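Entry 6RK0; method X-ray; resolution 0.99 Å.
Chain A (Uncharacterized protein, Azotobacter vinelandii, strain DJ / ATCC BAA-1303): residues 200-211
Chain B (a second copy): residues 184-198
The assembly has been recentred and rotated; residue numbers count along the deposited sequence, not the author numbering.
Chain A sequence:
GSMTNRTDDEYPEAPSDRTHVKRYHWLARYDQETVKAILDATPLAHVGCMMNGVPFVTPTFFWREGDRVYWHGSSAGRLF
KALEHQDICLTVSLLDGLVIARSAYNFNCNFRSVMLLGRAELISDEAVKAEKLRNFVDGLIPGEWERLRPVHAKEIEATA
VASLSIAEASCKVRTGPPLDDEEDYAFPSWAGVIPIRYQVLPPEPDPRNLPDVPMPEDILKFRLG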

# COMPACT_ATOMS: atom_id res chain seq x y z
N VAL A 200 -15.05 -5.81 -2.75
CA VAL A 200 -15.37 -5.47 -4.12
C VAL A 200 -16.87 -5.29 -4.20
O VAL A 200 -17.62 -6.09 -3.63
CB VAL A 200 -14.88 -6.61 -5.02
CG1 VAL A 200 -15.41 -6.50 -6.34
CG2 VAL A 200 -13.43 -6.64 -5.07
N LEU A 201 -17.32 -4.21 -4.83
CA LEU A 201 -18.74 -3.92 -4.96
C LEU A 201 -19.23 -4.31 -6.34
O LEU A 201 -18.43 -4.57 -7.24
CB LEU A 201 -18.97 -2.43 -4.68
CG LEU A 201 -18.57 -1.97 -3.26
CD1 LEU A 201 -18.82 -0.49 -3.12
CD2 LEU A 201 -19.31 -2.75 -2.18
N PRO A 202 -20.55 -4.33 -6.56
CA PRO A 202 -21.08 -4.71 -7.88
C PRO A 202 -20.55 -3.79 -8.97
O PRO A 202 -20.42 -2.58 -8.77
CB PRO A 202 -22.60 -4.54 -7.71
CG PRO A 202 -22.83 -4.84 -6.23
CD PRO A 202 -21.63 -4.20 -5.56
N PRO A 203 -20.30 -4.31 -10.16
CA PRO A 203 -19.78 -3.47 -11.24
C PRO A 203 -20.77 -2.41 -11.67
O PRO A 203 -21.98 -2.60 -11.63
CB PRO A 203 -19.50 -4.47 -12.36
CG PRO A 203 -19.32 -5.78 -11.65
CD PRO A 203 -20.32 -5.73 -10.53
N GLU A 204 -20.22 -1.28 -12.08
CA GLU A 204 -20.99 -0.14 -12.53
C GLU A 204 -20.74 0.08 -14.01
O GLU A 204 -19.61 0.40 -14.41
CB GLU A 204 -20.59 1.08 -11.72
CG GLU A 204 -20.96 0.76 -10.26
CD GLU A 204 -20.76 1.87 -9.32
OE1 GLU A 204 -20.37 2.97 -9.73
OE2 GLU A 204 -20.94 1.62 -8.12
N PRO A 205 -21.75 -0.08 -14.85
CA PRO A 205 -21.51 0.01 -16.29
C PRO A 205 -21.19 1.43 -16.73
O PRO A 205 -21.78 2.41 -16.23
CB PRO A 205 -22.85 -0.43 -16.90
CG PRO A 205 -23.88 -0.05 -15.82
CD PRO A 205 -23.14 -0.40 -14.52
N ASP A 206 -20.34 1.53 -17.74
CA ASP A 206 -20.13 2.82 -18.41
C ASP A 206 -21.45 3.21 -19.08
O ASP A 206 -21.99 2.43 -19.88
CB ASP A 206 -19.07 2.61 -19.49
CG ASP A 206 -18.70 3.86 -20.26
OD1 ASP A 206 -19.30 4.93 -20.01
OD2 ASP A 206 -17.78 3.74 -21.12
N PRO A 207 -21.98 4.41 -18.82
CA PRO A 207 -23.20 4.84 -19.53
C PRO A 207 -23.07 4.81 -21.03
O PRO A 207 -24.09 4.72 -21.72
CB PRO A 207 -23.41 6.27 -19.01
CG PRO A 207 -22.75 6.29 -17.64
CD PRO A 207 -21.56 5.36 -17.78
N ARG A 208 -21.85 4.94 -21.57
CA ARG A 208 -21.61 4.93 -22.99
C ARG A 208 -21.54 3.53 -23.59
O ARG A 208 -21.29 3.39 -24.78
CB ARG A 208 -20.37 5.76 -23.33
CG ARG A 208 -20.66 7.21 -23.04
CD ARG A 208 -19.65 8.16 -23.62
NE ARG A 208 -19.52 8.03 -25.06
CZ ARG A 208 -18.47 8.48 -25.74
NH1 ARG A 208 -17.50 9.08 -25.10
NH2 ARG A 208 -18.41 8.30 -27.06
N ASN A 209 -21.75 2.50 -22.78
CA ASN A 209 -21.83 1.16 -23.35
C ASN A 209 -22.92 1.12 -24.42
O ASN A 209 -23.98 1.76 -24.30
CB ASN A 209 -22.19 0.15 -22.28
CG ASN A 209 -20.98 -0.31 -21.49
OD1 ASN A 209 -19.83 -0.09 -21.86
ND2 ASN A 209 -21.26 -0.97 -20.37
N LEU A 210 -22.68 0.32 -25.45
CA LEU A 210 -23.70 0.07 -26.44
C LEU A 210 -24.86 -0.65 -25.78
O LEU A 210 -24.64 -1.54 -24.94
CB LEU A 210 -23.14 -0.74 -27.61
CG LEU A 210 -22.10 0.01 -28.47
CD1 LEU A 210 -21.37 -0.95 -29.40
CD2 LEU A 210 -22.75 1.13 -29.28
N PRO A 211 -26.09 -0.36 -26.18
CA PRO A 211 -27.24 -0.89 -25.45
C PRO A 211 -27.37 -2.40 -25.48
O PRO A 211 -27.94 -2.96 -24.54
CB PRO A 211 -28.44 -0.18 -26.10
CG PRO A 211 -27.94 0.39 -27.37
CD PRO A 211 -26.49 0.66 -27.17
N ASP B 184 -13.17 3.98 -30.57
CA ASP B 184 -13.46 2.66 -30.02
C ASP B 184 -14.88 2.52 -29.48
O ASP B 184 -15.26 1.41 -29.08
CB ASP B 184 -12.45 2.30 -28.93
CG ASP B 184 -11.06 2.04 -29.48
OD1 ASP B 184 -10.93 1.72 -30.67
OD2 ASP B 184 -10.09 2.14 -28.71
N TYR B 185 -15.65 3.60 -29.43
CA TYR B 185 -16.99 3.54 -28.85
C TYR B 185 -18.00 2.77 -29.68
O TYR B 185 -19.06 2.45 -29.15
CB TYR B 185 -17.48 4.94 -28.47
CG TYR B 185 -16.84 5.41 -27.18
CD1 TYR B 185 -17.45 5.15 -25.94
CD2 TYR B 185 -15.60 6.03 -27.18
CE1 TYR B 185 -16.85 5.51 -24.76
CE2 TYR B 185 -14.97 6.40 -26.00
CZ TYR B 185 -15.59 6.11 -24.79
OH TYR B 185 -14.96 6.47 -23.61
N ALA B 186 -17.68 2.40 -30.92
CA ALA B 186 -18.56 1.53 -31.68
C ALA B 186 -18.19 0.06 -31.44
O ALA B 186 -18.87 -0.83 -31.95
CB ALA B 186 -18.51 1.86 -33.17
N PHE B 187 -17.11 -0.24 -30.69
CA PHE B 187 -16.69 -1.63 -30.55
C PHE B 187 -17.55 -2.31 -29.49
O PHE B 187 -17.70 -1.77 -28.39
CB PHE B 187 -15.21 -1.75 -30.19
CG PHE B 187 -14.76 -3.18 -30.27
CD1 PHE B 187 -14.36 -3.70 -31.49
CD2 PHE B 187 -14.83 -4.01 -29.16
CE1 PHE B 187 -14.04 -5.05 -31.62
CE2 PHE B 187 -14.48 -5.37 -29.30
CZ PHE B 187 -14.10 -5.86 -30.53
N PRO B 188 -18.13 -3.49 -29.77
CA PRO B 188 -19.10 -4.09 -28.82
C PRO B 188 -18.40 -4.88 -27.72
O PRO B 188 -18.32 -6.12 -27.73
CB PRO B 188 -19.93 -5.01 -29.74
CG PRO B 188 -18.95 -5.43 -30.76
CD PRO B 188 -18.11 -4.22 -31.06
N SER B 189 -17.91 -4.14 -26.72
CA SER B 189 -17.40 -4.72 -25.48
C SER B 189 -17.95 -3.90 -24.32
O SER B 189 -18.18 -2.70 -24.46
CB SER B 189 -15.87 -4.75 -25.50
OG SER B 189 -15.31 -5.48 -24.42
N TRP B 190 -18.17 -4.57 -23.20
CA TRP B 190 -18.75 -3.94 -22.02
C TRP B 190 -17.64 -3.24 -21.22
O TRP B 190 -16.66 -3.87 -20.83
CB TRP B 190 -19.39 -5.01 -21.15
CG TRP B 190 -20.17 -4.51 -19.97
CD1 TRP B 190 -21.53 -4.27 -19.93
CD2 TRP B 190 -19.67 -4.19 -18.67
NE1 TRP B 190 -21.90 -3.84 -18.69
CE2 TRP B 190 -20.77 -3.76 -17.89
CE3 TRP B 190 -18.38 -4.22 -18.08
CZ2 TRP B 190 -20.64 -3.39 -16.55
CZ3 TRP B 190 -18.27 -3.84 -16.76
CH2 TRP B 190 -19.38 -3.43 -16.01
N ALA B 191 -17.85 -1.96 -20.95
CA ALA B 191 -16.91 -1.17 -20.16
C ALA B 191 -17.60 -0.76 -18.85
O ALA B 191 -18.83 -0.70 -18.75
CB ALA B 191 -16.47 0.04 -20.98
N GLY B 192 -16.78 -0.45 -17.84
CA GLY B 192 -17.34 -0.04 -16.56
C GLY B 192 -16.27 -0.04 -15.49
O GLY B 192 -15.08 -0.05 -15.79
N VAL B 193 -16.72 -0.03 -14.25
CA VAL B 193 -15.82 0.08 -13.10
C VAL B 193 -16.26 -0.92 -12.06
O VAL B 193 -17.46 -1.04 -11.77
CB VAL B 193 -15.85 1.50 -12.49
CG1 VAL B 193 -14.99 1.57 -11.21
CG2 VAL B 193 -15.36 2.54 -13.47
N ILE B 194 -15.30 -1.63 -11.47
CA ILE B 194 -15.55 -2.47 -10.30
C ILE B 194 -15.08 -1.68 -9.09
O ILE B 194 -13.85 -1.55 -8.88
CB ILE B 194 -14.84 -3.83 -10.34
CG1 ILE B 194 -15.11 -4.59 -11.65
CG2 ILE B 194 -15.27 -4.63 -9.10
CD1 ILE B 194 -14.32 -5.86 -11.74
N PRO B 195 -15.97 -1.13 -8.27
CA PRO B 195 -15.50 -0.37 -7.10
C PRO B 195 -14.83 -1.29 -6.10
O PRO B 195 -15.24 -2.44 -5.89
CB PRO B 195 -16.79 0.24 -6.51
CG PRO B 195 -17.81 0.14 -7.64
CD PRO B 195 -17.44 -1.14 -8.35
N ILE B 196 -13.81 -0.72 -5.42
CA ILE B 196 -13.03 -1.41 -4.39
C ILE B 196 -12.95 -0.49 -3.19
O ILE B 196 -12.76 0.71 -3.35
CB ILE B 196 -11.61 -1.69 -4.90
CG1 ILE B 196 -11.65 -2.67 -6.09
CG2 ILE B 196 -10.67 -2.20 -3.80
CD1 ILE B 196 -10.36 -2.70 -6.90
N ARG B 197 -13.07 -1.04 -1.97
CA ARG B 197 -12.88 -0.22 -0.78
C ARG B 197 -12.42 -1.10 0.37
O ARG B 197 -12.61 -2.32 0.35
CB ARG B 197 -14.14 0.52 -0.37
CG ARG B 197 -15.28 -0.39 0.07
CD ARG B 197 -16.50 0.41 0.38
NE ARG B 197 -17.54 -0.47 0.87
CZ ARG B 197 -18.81 -0.10 0.99
NH1 ARG B 197 -19.18 1.14 0.65
NH2 ARG B 197 -19.70 -0.97 1.42
N TYR B 198 -11.86 -0.47 1.39
CA TYR B 198 -11.68 -1.18 2.67
C TYR B 198 -13.02 -1.37 3.37
O TYR B 198 -13.91 -0.49 3.34
CB TYR B 198 -10.75 -0.38 3.58
CG TYR B 198 -9.29 -0.58 3.29
CD1 TYR B 198 -8.69 -1.87 3.40
CD2 TYR B 198 -8.46 0.47 2.95
CE1 TYR B 198 -7.32 -2.07 3.20
CE2 TYR B 198 -7.11 0.29 2.76
CZ TYR B 198 -6.54 -0.98 2.87
OH TYR B 198 -5.19 -1.14 2.69
O HOH W 1 -16.37 6.04 -21.46
O HOH W 2 -20.95 4.10 -27.43
O HOH W 3 -20.13 -0.94 -25.51

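Two copies of one protein meet along antiparallel stretches, burying 1023 Å² summed over both sides. The pairing is a broken ladder whose register shifts by one between Val A200, opposite Ile B196, and Glu A204, opposite Val B193. On the first segment Leu A201 N donates to Pro B195 O (2.9 Å, nearly linear). On the second, Glu A204 N donates to Val B193 O (2.8 Å) and Val B193 N returns a bond to Glu A204 O (2.9 Å). Proline nitrogens carry no hydrogen, so Pro A202, Pro A203 and Pro A205 offer no backbone donor, and the N-H groups of Leu A201, Glu A204 and Asp A206 do that work for chain A.

Gly B192 suits the tightest crossing, where its CA lies 3.2 Å from Glu A204 O; an ideal CB here would fall 2.5 Å from that oxygen, a clash. Val A200, chi1 t, sets CG1 3.3 Å from CG2 of Ile B194. Leu A201, m with chi2 t, packs CB 3.9 Å from CB of Pro B195 while CD2 lies over one face of the Arg B197 guanidinium, 4.0 Å from NH2. The extended Glu A204 side chain (m, t) carries OE2 to 3.5 Å from CG of Pro B195. Trp B190 is buried; its CB points sideways, but chi1 t and chi2 94° bring the indole to the chain A prolines, with CH2 3.8 Å from Pro A203 CB and CZ2 3.7 Å from Pro A205 CB.

The second ladder ends with Asp A206 N donating to Ala B191 O (2.9 Å), next to the non-hydrogen-bonded pair Pro A205 and Gly B192; chain A then enters a type I turn from Asp A206 to Asn A209. The t rotamer of Asp A206 lets OD1 accept from Arg A208 N (3.0 Å), bracing the turn, while OD2 accepts from a water 2.7 Å away that in turn accepts from Tyr B185 OH (2.6 Å). The turn is closed by Asn A209 N donating to Asp A206 O (2.9 Å). Asn A209, chi1 -83°, clasps the backbone of Ala B191 with both ends of its amide: OD1 accepts from Ala B191 N and ND2 donates to Ala B191 O, each at 2.9 Å. This places ND2 over one face of the Trp B190 ring, 3.3 Å from CD1.

Arg A208 turns at chi3 (p) after m and t, and its guanidinium lies flat on Tyr B185: planes at 6°, CZ 3.5 Å from the ring centroid, a stack with cation-pi character. Tyr B185, chi1 -78° and chi2 -91°, offers this face to Arg A208 while OD2 of Asp A206 lies at its edge, 4.2 Å from CE1. A second water donates to Arg A208 O (2.8 Å) and Tyr B185 O (3.0 Å). At the far end Leu A210 (m, t) brings CD1 3.6 Å from Ala B186 O, and a third water accepts from Leu A210 N and donates to Ser B189 O, both at 2.8 Å.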